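PDB 2VG9: bifunctional endo-1,4-beta-xylanase A, which cleaves internal beta-1,4-xylosidic bonds of xylan as a family 11 glycoside hydrolase from the fungus Neocallimastix patriciarum, here as a loop-swap variant. Local coordinates for residues S20-T25 / N52-R57; N45-R50 / Q202-A207; D133-K138 / S161-K166. All blocks are in the same frame, centred on the assembly; numbering follows the deposited sequence.

Contact 1: residues S20-T25 / N52-R57; sequences SYEIWT and NFLARR
Residues 20-25 and 52-57 are adjacent antiparallel strands in the curved inner sheet of the beta jelly roll. Glu22 with Arg56 and Trp24 with Leu54 form the hydrogen-bonded pairs, each with two backbone bonds. The non-hydrogen-bonded pair Ile23 with Ala55 lies between them, and Thr25 with Phe53 follows beyond Trp24 and Leu54.

Arg57 reaches across to Ser20 and Tyr21 of strand 19-26. Its CG is anti to the carbonyl carbon (chi1 -71°). CB starts 3.3 Å from Ser20 O, and CG turns to Tyr21 CB at 3.7 Å. CD stays beside both residues, and a bend at chi3 (78°) brings the guanidinium round. NE then donates to Ser20 O at 2.9 Å. This bond is nearly straight, and the oxygen lies in the guanidinium plane, although NE itself sits above the carbonyl plane. At the tip, NH1 bonds to Thr39 O and NH2 to Phe19 O, so three backbone carbonyls hold the group.

Ile23 and Phe53 share this face. Ile23 CD1 touches Phe53 CE1 at 3.5 Å, and both side chains pack on Val5 of the outer sheet.

The other face carries Glu22, Trp24, Leu54 and Arg56. In this family the concave side of the inner sheet forms the substrate cleft, and these side chains are consistent with that side. Arg56 NH1 makes a salt bridge to Glu22 OE1 at 3.0 Å, meeting it from above the carboxylate plane. Leu54 CD1 covers one guanidinium face of Arg56, and Arg56 NE bonds to Asn197 OD1. Leu54 CD2 meets Trp24 CE3 at 3.5 Å.

Back on the face of Ile23 and Phe53, Thr25 OG1, anti to its backbone N, donates to Asn52 O at 2.6 Å.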
loop_
_atom_site.group_PDB
_atom_site.type_symbol
_atom_site.label_atom_id
_atom_site.label_comp_id
_atom_site.label_asym_id
_atom_site.label_seq_id
_atom_site.Cartn_x
_atom_site.Cartn_y
_atom_site.Cartn_z
ATOM N N SER A 20 -7.442 -7.987 6.922
ATOM C CA SER A 20 -6.950 -8.840 5.850
ATOM C C SER A 20 -5.471 -9.126 6.038
ATOM O O SER A 20 -4.778 -8.425 6.799
ATOM C CB SER A 20 -7.157 -8.178 4.465
ATOM O OG SER A 20 -6.351 -7.010 4.321
ATOM N N TYR A 21 -4.988 -10.142 5.332
ATOM C CA TYR A 21 -3.565 -10.307 5.088
ATOM C C TYR A 21 -3.385 -10.822 3.653
ATOM O O TYR A 21 -4.249 -11.519 3.122
ATOM C CB TYR A 21 -2.890 -11.225 6.136
ATOM C CG TYR A 21 -3.307 -12.690 6.061
ATOM C CD1 TYR A 21 -2.693 -13.575 5.162
ATOM C CD2 TYR A 21 -4.295 -13.197 6.913
ATOM C CE1 TYR A 21 -3.096 -14.935 5.071
ATOM C CE2 TYR A 21 -4.711 -14.560 6.838
ATOM C CZ TYR A 21 -4.108 -15.409 5.927
ATOM O OH TYR A 21 -4.498 -16.730 5.873
ATOM N N GLU A 22 -2.273 -10.452 3.031
ATOM C CA GLU A 22 -1.943 -10.893 1.682
ATOM C C GLU A 22 -0.417 -10.858 1.526
ATOM O O GLU A 22 0.223 -9.845 1.842
ATOM C CB GLU A 22 -2.614 -9.980 0.637
ATOM C CG GLU A 22 -2.086 -10.204 -0.790
ATOM C CD GLU A 22 -2.970 -9.566 -1.858
ATOM O OE1 GLU A 22 -3.383 -8.391 -1.679
ATOM O OE2 GLU A 22 -3.227 -10.244 -2.899
ATOM N N ILE A 23 0.148 -11.975 1.069
ATOM C CA ILE A 23 1.564 -12.044 0.666
ATOM C C ILE A 23 1.605 -12.654 -0.740
ATOM O O ILE A 23 0.823 -13.575 -1.038
ATOM C CB ILE A 23 2.424 -12.865 1.683
ATOM C CG1 ILE A 23 3.894 -12.872 1.243
ATOM C CG2 ILE A 23 1.769 -14.306 1.964
ATOM C CD1 ILE A 23 4.864 -13.430 2.194
ATOM N N TRP A 24 2.473 -12.122 -1.608
ATOM C CA TRP A 24 2.566 -12.591 -2.988
ATOM C C TRP A 24 3.985 -12.380 -3.494
ATOM O O TRP A 24 4.697 -11.463 -3.037
ATOM C CB TRP A 24 1.529 -11.866 -3.867
ATOM C CG TRP A 24 1.730 -12.004 -5.351
ATOM C CD1 TRP A 24 1.126 -12.896 -6.198
ATOM C CD2 TRP A 24 2.600 -11.206 -6.165
ATOM N NE1 TRP A 24 1.588 -12.713 -7.478
ATOM C CE2 TRP A 24 2.485 -11.673 -7.483
ATOM C CE3 TRP A 24 3.476 -10.157 -5.895
ATOM C CZ2 TRP A 24 3.204 -11.109 -8.534
ATOM C CZ3 TRP A 24 4.191 -9.608 -6.928
ATOM C CH2 TRP A 24 4.053 -10.087 -8.236
ATOM N N THR A 25 4.410 -13.235 -4.421
ATOM C CA THR A 25 5.683 -13.020 -5.120
ATOM C C THR A 25 5.599 -13.474 -6.568
ATOM O O THR A 25 4.777 -14.295 -6.929
ATOM C CB THR A 25 6.903 -13.674 -4.396
ATOM O OG1 THR A 25 8.127 -13.172 -4.976
ATOM C CG2 THR A 25 6.839 -15.214 -4.504
ATOM N N ASN A 52 9.874 -9.786 -7.505
ATOM C CA ASN A 52 8.776 -8.940 -7.040
ATOM C C ASN A 52 8.066 -9.583 -5.836
ATOM O O ASN A 52 7.742 -10.785 -5.861
ATOM C CB ASN A 52 7.801 -8.651 -8.209
ATOM C CG ASN A 52 6.919 -7.436 -7.971
ATOM O OD1 ASN A 52 7.063 -6.716 -6.973
ATOM N ND2 ASN A 52 5.999 -7.184 -8.914
ATOM N N PHE A 53 7.859 -8.796 -4.778
ATOM C CA PHE A 53 7.313 -9.286 -3.497
ATOM C C PHE A 53 6.383 -8.245 -2.909
ATOM O O PHE A 53 6.656 -7.027 -3.000
ATOM C CB PHE A 53 8.452 -9.542 -2.479
ATOM C CG PHE A 53 7.988 -9.994 -1.115
ATOM C CD1 PHE A 53 7.710 -11.340 -0.869
ATOM C CD2 PHE A 53 7.838 -9.082 -0.069
ATOM C CE1 PHE A 53 7.296 -11.763 0.391
ATOM C CE2 PHE A 53 7.411 -9.498 1.204
ATOM C CZ PHE A 53 7.153 -10.851 1.428
ATOM N N LEU A 54 5.311 -8.711 -2.258
ATOM C CA LEU A 54 4.481 -7.803 -1.463
ATOM C C LEU A 54 3.955 -8.515 -0.224
ATOM O O LEU A 54 3.702 -9.727 -0.267
ATOM C CB LEU A 54 3.330 -7.240 -2.312
ATOM C CG LEU A 54 2.221 -8.174 -2.795
ATOM C CD1 LEU A 54 1.052 -8.319 -1.773
ATOM C CD2 LEU A 54 1.690 -7.697 -4.182
ATOM N N ALA A 55 3.810 -7.760 0.870
ATOM C CA ALA A 55 3.107 -8.226 2.094
ATOM C C ALA A 55 2.309 -7.074 2.698
ATOM O O ALA A 55 2.842 -5.975 2.952
ATOM C CB ALA A 55 4.087 -8.812 3.139
ATOM N N ARG A 56 1.039 -7.318 2.946
ATOM C CA ARG A 56 0.160 -6.243 3.393
ATOM C C ARG A 56 -0.981 -6.760 4.238
ATOM O O ARG A 56 -1.465 -7.885 4.047
ATOM C CB ARG A 56 -0.396 -5.493 2.198
ATOM C CG ARG A 56 -1.095 -6.359 1.216
ATOM C CD ARG A 56 -1.812 -5.544 0.122
ATOM N NE ARG A 56 -0.880 -5.032 -0.876
ATOM C CZ ARG A 56 -0.938 -5.262 -2.182
ATOM N NH1 ARG A 56 -1.895 -6.017 -2.716
ATOM N NH2 ARG A 56 -0.020 -4.725 -2.954
ATOM N N ARG A 57 -1.405 -5.918 5.162
ATOM C CA ARG A 57 -2.550 -6.179 6.040
ATOM C C ARG A 57 -3.381 -4.922 6.168
ATOM O O ARG A 57 -2.829 -3.808 6.268
ATOM C CB ARG A 57 -2.065 -6.598 7.429
ATOM C CG ARG A 57 -1.445 -8.022 7.439
ATOM C CD ARG A 57 -1.597 -8.638 8.786
ATOM N NE ARG A 57 -2.960 -9.123 8.982
ATOM C CZ ARG A 57 -3.392 -9.714 10.092
ATOM N NH1 ARG A 57 -2.565 -9.881 11.129
ATOM N NH2 ARG A 57 -4.651 -10.140 10.166
HETATM O O HOH W 1 -4.217 -7.646 3.018
#

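Contact 2: residues N45-R50 / Q202-A207; sequences NAAVNR and QSSGVA
One firm backbone hydrogen bond joins the segments. Ala46 N donates to Ser203 O at 2.8 Å, approaching from above the carbonyl plane. The same N-H makes a weak second bond to Ser204 OG at 3.3 Å, so one donor is divided between two oxygens. Ala46 O also receives a CA-H...O contact from Gln202 CA at 3.1 Å. Asn45 and Ser204 face each other as an antiparallel non-hydrogen-bonded pair.

Within residues 45-50, Ala47 is the centre of an inverse gamma turn. It is closed by Val48 N bonding to Ala46 O, and it turns the chain, which then runs on past Gln202.

The side chain of Gln202 makes the most extensive packing. It stretches out beyond CG and runs alongside the loop, with CG 3.2 Å from Val48 O. Ser204 OG, anti to its carbonyl carbon (chi1 -59°), lies 3.2 Å from Asn45 CA and also touches Ala47 CB at 3.6 Å.

Two side chains have their main polar partners elsewhere. Ser203 OG bonds to Asn90 O and Trp44 NE1, and Asn45 ND2 bonds to Glu29 OE2.

Residues 45-50 lead from strand 40-45 of the outer sheet to strand 52-60 of the inner one, and the chain turns a corner at Gln202. The contact thus joins two places where the chain passes between the sheets of this beta jelly roll.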
loop_
_atom_site.group_PDB
_atom_site.type_symbol
_atom_site.label_atom_id
_atom_site.label_comp_id
_atom_site.label_asym_id
_atom_site.label_seq_id
_atom_site.Cartn_x
_atom_site.Cartn_y
_atom_site.Cartn_z
ATOM N N ASN A 45 13.313 -12.314 0.022
ATOM C CA ASN A 45 14.552 -12.364 -0.754
ATOM C C ASN A 45 14.088 -12.409 -2.176
ATOM O O ASN A 45 13.642 -13.468 -2.632
ATOM C CB ASN A 45 15.391 -13.625 -0.440
ATOM C CG ASN A 45 16.080 -13.552 0.908
ATOM O OD1 ASN A 45 17.151 -12.940 1.040
ATOM N ND2 ASN A 45 15.474 -14.177 1.924
ATOM N N ALA A 46 14.141 -11.263 -2.866
ATOM C CA ALA A 46 13.779 -11.176 -4.279
ATOM C C ALA A 46 14.812 -10.361 -5.066
ATOM O O ALA A 46 14.477 -9.714 -6.060
ATOM C CB ALA A 46 12.378 -10.592 -4.456
ATOM N N ALA A 47 16.064 -10.381 -4.603
ATOM C CA ALA A 47 17.161 -9.664 -5.277
ATOM C C ALA A 47 17.650 -10.462 -6.498
ATOM O O ALA A 47 18.794 -10.941 -6.572
ATOM C CB ALA A 47 18.291 -9.331 -4.295
ATOM N N VAL A 48 16.732 -10.618 -7.433
ATOM C CA VAL A 48 16.944 -11.305 -8.708
ATOM C C VAL A 48 16.225 -10.502 -9.802
ATOM O O VAL A 48 15.282 -9.742 -9.510
ATOM C CB VAL A 48 16.387 -12.764 -8.658
ATOM C CG1 VAL A 48 17.191 -13.641 -7.667
ATOM C CG2 VAL A 48 14.874 -12.800 -8.343
ATOM N N ASN A 49 16.665 -10.641 -11.059
ATOM C CA ASN A 49 16.015 -9.975 -12.160
ATOM C C ASN A 49 14.500 -10.165 -12.098
ATOM O O ASN A 49 14.026 -11.286 -11.942
ATOM C CB ASN A 49 16.529 -10.475 -13.522
ATOM C CG ASN A 49 15.901 -9.703 -14.680
ATOM O OD1 ASN A 49 16.022 -8.488 -14.754
ATOM N ND2 ASN A 49 15.167 -10.399 -15.545
ATOM N N ARG A 50 13.758 -9.065 -12.221
ATOM C CA ARG A 50 12.300 -9.050 -12.115
ATOM C C ARG A 50 11.705 -9.675 -10.845
ATOM O O ARG A 50 10.490 -9.952 -10.799
ATOM C CB ARG A 50 11.630 -9.607 -13.386
ATOM C CG ARG A 50 11.970 -8.771 -14.640
ATOM C CD ARG A 50 10.988 -8.971 -15.788
ATOM N NE ARG A 50 9.667 -8.372 -15.535
ATOM C CZ ARG A 50 9.341 -7.091 -15.731
ATOM N NH1 ARG A 50 10.250 -6.201 -16.160
ATOM N NH2 ARG A 50 8.098 -6.689 -15.476
ATOM N N GLN A 202 13.216 -6.478 -7.059
ATOM C CA GLN A 202 14.646 -6.812 -7.222
ATOM C C GLN A 202 15.432 -6.460 -5.936
ATOM O O GLN A 202 16.546 -5.942 -5.974
ATOM C CB GLN A 202 15.241 -6.141 -8.489
ATOM C CG GLN A 202 14.589 -6.637 -9.792
ATOM C CD GLN A 202 15.107 -5.969 -11.068
ATOM O OE1 GLN A 202 15.928 -5.021 -11.043
ATOM N NE2 GLN A 202 14.614 -6.442 -12.201
ATOM N N SER A 203 14.835 -6.765 -4.794
ATOM C CA SER A 203 15.436 -6.489 -3.495
ATOM C C SER A 203 15.152 -7.595 -2.496
ATOM O O SER A 203 14.335 -8.492 -2.758
ATOM C CB SER A 203 14.912 -5.147 -2.921
ATOM O OG SER A 203 13.517 -5.228 -2.653
ATOM N N SER A 204 15.819 -7.500 -1.349
ATOM C CA SER A 204 15.546 -8.321 -0.176
ATOM C C SER A 204 15.431 -7.407 1.028
ATOM O O SER A 204 16.057 -6.346 1.061
ATOM C CB SER A 204 16.689 -9.325 0.018
ATOM O OG SER A 204 16.782 -10.133 -1.153
ATOM N N GLY A 205 14.621 -7.787 2.015
ATOM C CA GLY A 205 14.584 -7.038 3.258
ATOM C C GLY A 205 13.641 -7.610 4.295
ATOM O O GLY A 205 13.227 -8.774 4.194
ATOM N N VAL A 206 13.303 -6.792 5.283
ATOM C CA VAL A 206 12.394 -7.150 6.384
ATOM C C VAL A 206 11.549 -5.935 6.777
ATOM O O VAL A 206 11.983 -4.794 6.669
ATOM C CB VAL A 206 13.146 -7.655 7.689
ATOM C CG1 VAL A 206 13.848 -8.990 7.463
ATOM C CG2 VAL A 206 14.190 -6.616 8.170
ATOM N N ALA A 207 10.326 -6.200 7.239
ATOM C CA ALA A 207 9.460 -5.173 7.778
ATOM C C ALA A 207 8.801 -5.846 8.946
ATOM O O ALA A 207 8.079 -6.841 8.767
ATOM C CB ALA A 207 8.395 -4.740 6.759
#

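Contact 3: residues D133-K138 / S161-K166; sequences DGAQYK and SVRQQK
Arg163 and Tyr137 carry this contact. Arg163 is extended from CG to NE, with CG anti to the backbone N (chi1 -164°), and crosses obliquely over the Tyr137 ring. Its CG lies over one face, 4.1 Å from the ring centroid, in a CH-pi contact displaced toward the rim. The guanidinium then reaches the phenol oxygen: NH1 donates to Tyr137 OH at 2.9 Å, with the oxygen in the guanidinium plane. Tyr137 OH is also bonded to Glu116 OE2, whose negative charge would probably offset the nearby positive charges of Arg163 and Arg167. Ala135 CB covers one guanidinium face, 3.3 Å from Arg163 NH1.

Next come the bonds that position this pair. Lys138 and Val162 form a hydrogen-bonded antiparallel pair, with Lys138 N to Val162 O at 3.0 Å and Val162 N to Lys138 O at 2.8 Å. Beyond the Tyr137-Arg163 pair, Gln164 N donates almost straight to Gln136 O at 2.9 Å. One water links Asp133 O to Arg163 NH1, and another links Gln136 O to Gln165 N.

The short strand segments splay, at 135° between their directions. They are the open end of the hairpin formed by strands 135-145 and 153-163, whose far turn corresponds to the thumb of family 11 xylanases. Lys138 NZ forms a salt bridge with Asp124. Strand 128-132 flanks strand 135-145, strand 110-115 runs parallel to strand 153-163, and His177 of helix 174-182 meets the Tyr137 ring edge-to-face.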
loop_
_atom_site.group_PDB
_atom_site.type_symbol
_atom_site.label_atom_id
_atom_site.label_comp_id
_atom_site.label_asym_id
_atom_site.label_seq_id
_atom_site.Cartn_x
_atom_site.Cartn_y
_atom_site.Cartn_z
ATOM N N ASP A 133 -0.885 16.042 8.374
ATOM C CA ASP A 133 -0.320 15.605 9.657
ATOM C C ASP A 133 0.976 16.364 10.021
ATOM O O ASP A 133 1.901 15.803 10.617
ATOM C CB ASP A 133 -0.106 14.066 9.675
ATOM C CG ASP A 133 -1.407 13.297 9.525
ATOM O OD1 ASP A 133 -2.384 13.641 10.228
ATOM O OD2 ASP A 133 -1.473 12.371 8.690
ATOM N N GLY A 134 1.039 17.641 9.624
ATOM C CA GLY A 134 2.145 18.513 9.939
ATOM C C GLY A 134 3.395 18.238 9.123
ATOM O O GLY A 134 4.485 18.738 9.453
ATOM N N ALA A 135 3.250 17.415 8.079
ATOM C CA ALA A 135 4.389 16.962 7.301
ATOM C C ALA A 135 4.163 17.197 5.814
ATOM O O ALA A 135 3.009 17.234 5.340
ATOM C CB ALA A 135 4.650 15.470 7.558
ATOM N N GLN A 136 5.275 17.307 5.086
ATOM C CA GLN A 136 5.268 17.522 3.649
ATOM C C GLN A 136 5.155 16.210 2.860
ATOM O O GLN A 136 5.900 15.242 3.131
ATOM C CB GLN A 136 6.528 18.289 3.211
ATOM C CG GLN A 136 6.632 19.712 3.801
ATOM C CD GLN A 136 5.324 20.553 3.614
ATOM O OE1 GLN A 136 4.573 20.804 4.574
ATOM N NE2 GLN A 136 5.053 20.952 2.370
ATOM N N TYR A 137 4.190 16.188 1.928
ATOM C CA TYR A 137 3.994 15.062 1.025
ATOM C C TYR A 137 3.882 15.682 -0.356
ATOM O O TYR A 137 3.313 16.764 -0.513
ATOM C CB TYR A 137 2.689 14.305 1.313
ATOM C CG TYR A 137 2.712 13.424 2.546
ATOM C CD1 TYR A 137 2.904 12.037 2.435
ATOM C CD2 TYR A 137 2.553 13.971 3.826
ATOM C CE1 TYR A 137 2.890 11.228 3.578
ATOM C CE2 TYR A 137 2.586 13.151 4.976
ATOM C CZ TYR A 137 2.755 11.807 4.847
ATOM O OH TYR A 137 2.780 10.985 5.978
ATOM N N LYS A 138 4.412 14.983 -1.347
ATOM C CA LYS A 138 4.236 15.326 -2.742
ATOM C C LYS A 138 3.137 14.445 -3.289
ATOM O O LYS A 138 3.200 13.200 -3.171
ATOM C CB LYS A 138 5.524 15.016 -3.482
ATOM C CG LYS A 138 5.453 15.335 -4.965
ATOM C CD LYS A 138 6.775 15.086 -5.659
ATOM C CE LYS A 138 6.639 15.498 -7.133
ATOM N NZ LYS A 138 7.965 15.529 -7.781
ATOM N N SER A 161 0.828 9.929 -2.573
ATOM C CA SER A 161 1.389 10.902 -1.647
ATOM C C SER A 161 2.726 10.313 -1.218
ATOM O O SER A 161 2.784 9.226 -0.639
ATOM C CB SER A 161 0.549 10.993 -0.378
ATOM O OG SER A 161 -0.632 11.730 -0.565
ATOM N N VAL A 162 3.803 11.049 -1.447
ATOM C CA VAL A 162 5.097 10.554 -1.035
ATOM C C VAL A 162 5.611 11.444 0.084
ATOM O O VAL A 162 5.817 12.647 -0.125
ATOM C CB VAL A 162 6.074 10.517 -2.236
ATOM C CG1 VAL A 162 7.496 10.078 -1.781
ATOM C CG2 VAL A 162 5.492 9.607 -3.330
ATOM N N ARG A 163 5.799 10.866 1.268
ATOM C CA ARG A 163 6.336 11.611 2.423
ATOM C C ARG A 163 7.774 12.058 2.155
ATOM O O ARG A 163 8.635 11.238 1.784
ATOM C CB ARG A 163 6.323 10.752 3.698
ATOM C CG ARG A 163 6.504 11.582 4.955
ATOM C CD ARG A 163 6.432 10.739 6.240
ATOM N NE ARG A 163 6.778 11.529 7.445
ATOM C CZ ARG A 163 5.888 12.222 8.155
ATOM N NH1 ARG A 163 4.611 12.200 7.812
ATOM N NH2 ARG A 163 6.249 12.883 9.249
ATOM N N GLN A 164 8.027 13.355 2.356
ATOM C CA GLN A 164 9.339 13.931 2.066
ATOM C C GLN A 164 10.406 13.521 3.098
ATOM O O GLN A 164 11.567 13.300 2.734
ATOM C CB GLN A 164 9.249 15.455 1.851
ATOM C CG GLN A 164 8.334 15.802 0.640
ATOM C CD GLN A 164 8.809 15.119 -0.639
ATOM O OE1 GLN A 164 8.222 14.136 -1.116
ATOM N NE2 GLN A 164 9.895 15.600 -1.166
ATOM N N GLN A 165 9.985 13.380 4.357
ATOM C CA GLN A 165 10.872 12.960 5.459
ATOM C C GLN A 165 10.493 11.509 5.798
ATOM O O GLN A 165 9.454 11.290 6.429
ATOM C CB GLN A 165 10.649 13.877 6.667
ATOM C CG GLN A 165 11.758 13.860 7.746
ATOM C CD GLN A 165 11.342 14.508 9.124
ATOM O OE1 GLN A 165 10.383 15.306 9.211
ATOM N NE2 GLN A 165 12.090 14.147 10.203
ATOM N N LYS A 166 11.321 10.539 5.395
ATOM C CA LYS A 166 11.031 9.128 5.620
ATOM C C LYS A 166 10.852 8.786 7.099
ATOM O O LYS A 166 11.602 9.261 7.965
ATOM C CB LYS A 166 12.164 8.276 5.075
ATOM C CG LYS A 166 12.242 8.216 3.571
ATOM C CD LYS A 166 13.610 7.641 3.180
ATOM C CE LYS A 166 13.794 7.625 1.652
ATOM N NZ LYS A 166 15.004 6.821 1.282
HETATM O O HOH W 2 3.315 13.475 10.016
HETATM O O HOH W 3 7.525 14.679 5.266
#

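From the N terminus, strand 19-26 opens contact 1. The chain then makes strands 29-34 and 40-45 of the outer sheet before strand 52-60 closes that contact. Contact 2 opens at residue 45, within this first loop, and closes only at 202-207, so contacts 1 and 2 cross. They also touch, with Ala46 CB packing on Asn52 N. Contact 3 opens and closes within the long span of contact 2. Contact 1 joins strands of the inner sheet, and contact 2 ties two sheet-to-sheet connections at one edge. Contact 3 holds the hairpin of the same inner sheet, its centre about 24 Å from that of contact 1.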